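Local coordinates for subtilase cytotoxin subunit A (Escherichia coli, PDB 2IY9), which cleaves the host endoplasmic reticulum chaperone BiP as the serine protease subunit of an AB5 toxin, provoking ER stress and cell death, at residues A179-D184 / R217-A222. Numbering follows the deposited sequence.
Sequences AAVGND and RVAALA
Val181 and Val218 meet through the backbone carbonyl of Val218: Val218 O accepts a hydrogen bond from Val181 N (3.2 Å), and CG2 of Val181 comes within 3.3 Å of the same oxygen. CG1 of Val181, beside its own backbone N (chi1 -64°), reaches back to Arg217 CB at 3.7 Å, the two side chains crossing at about a right angle, while CG2 of Val181 rests beside Ala219 CA and CB. Val181 thus lies against Arg217, Val218 and Ala219, its methyls on the side of the sheet that bears Arg217 CB. One step earlier, Val218 N donates to Ala179 O at 2.9 Å, an N-H...O angle of 158°, and Arg217 CA adds a CA-H...O contact to that oxygen. Val218 thus bonds to the residues either side of Ala180, as expected of a parallel pair. From Arg217 the guanidinium leads away to salt bridges with Asp248 and Asp213. On the other face, Val218 and Ala180 pack against helix 271-288, whose first turn holds Ser272, the inferred charge-relay serine; the side chains of Ala180 and Ser272 are about 5 Å apart. Strands 176-180 and 215-221, with helix 207-211 between them, form a beta-alpha-beta unit in the parallel central sheet of the subtilisin fold.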
ATOM      1  N   ALA A 179       0.482   2.758   3.625  1.00 21.05           N
ATOM      2  CA  ALA A 179       1.492   3.797   3.404  1.00 20.91           C
ATOM      3  C   ALA A 179       2.922   3.285   3.554  1.00 21.22           C
ATOM      4  O   ALA A 179       3.274   2.716   4.583  1.00 20.98           O
ATOM      5  CB  ALA A 179       1.255   4.943   4.358  1.00 21.20           C
ATOM      6  N   ALA A 180       3.744   3.503   2.522  1.00 21.35           N
ATOM      7  CA  ALA A 180       5.169   3.147   2.558  1.00 21.42           C
ATOM      8  C   ALA A 180       5.886   4.023   3.583  1.00 21.30           C
ATOM      9  O   ALA A 180       5.600   5.224   3.668  1.00 21.43           O
ATOM     10  CB  ALA A 180       5.794   3.345   1.170  1.00 20.84           C
ATOM     11  N   VAL A 181       6.814   3.437   4.342  1.00 20.88           N
ATOM     12  CA  VAL A 181       7.575   4.219   5.330  1.00 21.61           C
ATOM     13  C   VAL A 181       8.754   4.954   4.677  1.00 22.36           C
ATOM     14  O   VAL A 181       9.421   5.767   5.320  1.00 23.00           O
ATOM     15  CB  VAL A 181       8.037   3.383   6.548  1.00 21.52           C
ATOM     16  CG1 VAL A 181       6.833   2.871   7.323  1.00 20.41           C
ATOM     17  CG2 VAL A 181       8.964   2.232   6.141  1.00 19.29           C
ATOM     18  N   GLY A 182       9.010   4.647   3.406  1.00 22.91           N
ATOM     19  CA  GLY A 182      10.040   5.357   2.637  1.00 23.18           C
ATOM     20  C   GLY A 182      11.360   4.627   2.553  1.00 23.78           C
ATOM     21  O   GLY A 182      11.626   3.699   3.323  1.00 22.98           O
ATOM     22  N   ASN A 183      12.190   5.043   1.598  1.00 24.38           N
ATOM     23  CA  ASN A 183      13.482   4.395   1.382  1.00 24.87           C
ATOM     24  C   ASN A 183      14.641   5.236   1.906  1.00 25.40           C
ATOM     25  O   ASN A 183      14.461   6.419   2.193  1.00 25.97           O
ATOM     26  CB  ASN A 183      13.690   4.098  -0.096  1.00 24.95           C
ATOM     27  CG  ASN A 183      12.683   3.096  -0.648  1.00 25.28           C
ATOM     28  OD1 ASN A 183      12.015   2.384   0.098  1.00 26.89           O
ATOM     29  ND2 ASN A 183      12.587   3.034  -1.962  1.00 24.35           N
ATOM     30  N   ASP A 184      15.803   4.584   2.017  1.00 25.86           N
ATOM     31  CA  ASP A 184      17.143   5.140   2.342  1.00 26.58           C
ATOM     32  C   ASP A 184      17.759   4.495   3.589  1.00 26.41           C
ATOM     33  O   ASP A 184      18.876   4.830   3.989  1.00 25.98           O
ATOM     34  CB  ASP A 184      17.204   6.676   2.398  1.00 26.69           C
ATOM     35  CG  ASP A 184      16.536   7.267   3.644  1.00 27.46           C
ATOM     36  OD1 ASP A 184      16.168   6.522   4.576  1.00 27.73           O
ATOM     37  OD2 ASP A 184      16.347   8.499   3.665  1.00 29.10           O
ATOM     38  N   ARG A 217       1.444   1.123   8.116  1.00 21.26           N
ATOM     39  CA  ARG A 217       2.772   1.598   7.701  1.00 21.19           C
ATOM     40  C   ARG A 217       3.630   0.394   7.361  1.00 20.97           C
ATOM     41  O   ARG A 217       3.823  -0.482   8.193  1.00 21.34           O
ATOM     42  CB  ARG A 217       3.440   2.393   8.837  1.00 20.80           C
ATOM     43  CG  ARG A 217       2.655   3.629   9.275  1.00 21.19           C
ATOM     44  CD  ARG A 217       2.905   3.995  10.752  1.00 22.32           C
ATOM     45  NE  ARG A 217       1.980   5.060  11.147  1.00 23.12           N
ATOM     46  CZ  ARG A 217       0.756   4.844  11.610  1.00 24.03           C
ATOM     47  NH1 ARG A 217       0.321   3.595  11.785  1.00 22.94           N
ATOM     48  NH2 ARG A 217      -0.028   5.870  11.922  1.00 22.97           N
ATOM     49  N   VAL A 218       4.143   0.364   6.136  1.00 21.09           N
ATOM     50  CA  VAL A 218       4.762  -0.836   5.587  1.00 20.68           C
ATOM     51  C   VAL A 218       6.272  -0.652   5.334  1.00 20.61           C
ATOM     52  O   VAL A 218       6.683   0.296   4.661  1.00 20.57           O
ATOM     53  CB  VAL A 218       4.036  -1.282   4.280  1.00 21.10           C
ATOM     54  CG1 VAL A 218       4.713  -2.525   3.666  1.00 20.68           C
ATOM     55  CG2 VAL A 218       2.535  -1.567   4.542  1.00 20.22           C
ATOM     56  N   ALA A 219       7.075  -1.561   5.887  1.00 20.65           N
ATOM     57  CA  ALA A 219       8.517  -1.663   5.585  1.00 21.03           C
ATOM     58  C   ALA A 219       8.813  -2.809   4.604  1.00 21.78           C
ATOM     59  O   ALA A 219       7.986  -3.709   4.427  1.00 21.95           O
ATOM     60  CB  ALA A 219       9.310  -1.862   6.868  1.00 20.64           C
ATOM     61  N   ALA A 220      10.017  -2.800   4.019  1.00 21.95           N
ATOM     62  CA  ALA A 220      10.374  -3.726   2.927  1.00 22.49           C
ATOM     63  C   ALA A 220      11.386  -4.786   3.359  1.00 23.12           C
ATOM     64  O   ALA A 220      12.411  -4.469   3.980  1.00 23.19           O
ATOM     65  CB  ALA A 220      10.917  -2.952   1.747  1.00 22.24           C
ATOM     66  N   LEU A 221      11.080  -6.038   3.025  1.00 23.25           N
ATOM     67  CA  LEU A 221      11.926  -7.176   3.382  1.00 23.87           C
ATOM     68  C   LEU A 221      12.793  -7.616   2.223  1.00 24.20           C
ATOM     69  O   LEU A 221      12.386  -7.529   1.057  1.00 23.68           O
ATOM     70  CB  LEU A 221      11.060  -8.365   3.803  1.00 23.73           C
ATOM     71  CG  LEU A 221      10.241  -8.195   5.079  1.00 24.20           C
ATOM     72  CD1 LEU A 221       9.218  -9.308   5.217  1.00 23.68           C
ATOM     73  CD2 LEU A 221      11.160  -8.109   6.316  1.00 25.10           C
ATOM     74  N   ALA A 222      13.976  -8.125   2.560  1.00 24.91           N
ATOM     75  CA  ALA A 222      14.836  -8.819   1.600  1.00 25.30           C
ATOM     76  C   ALA A 222      14.177 -10.127   1.171  1.00 25.73           C
ATOM     77  O   ALA A 222      13.319 -10.666   1.872  1.00 25.23           O
ATOM     78  CB  ALA A 222      16.197  -9.093   2.223  1.00 25.31           C
TER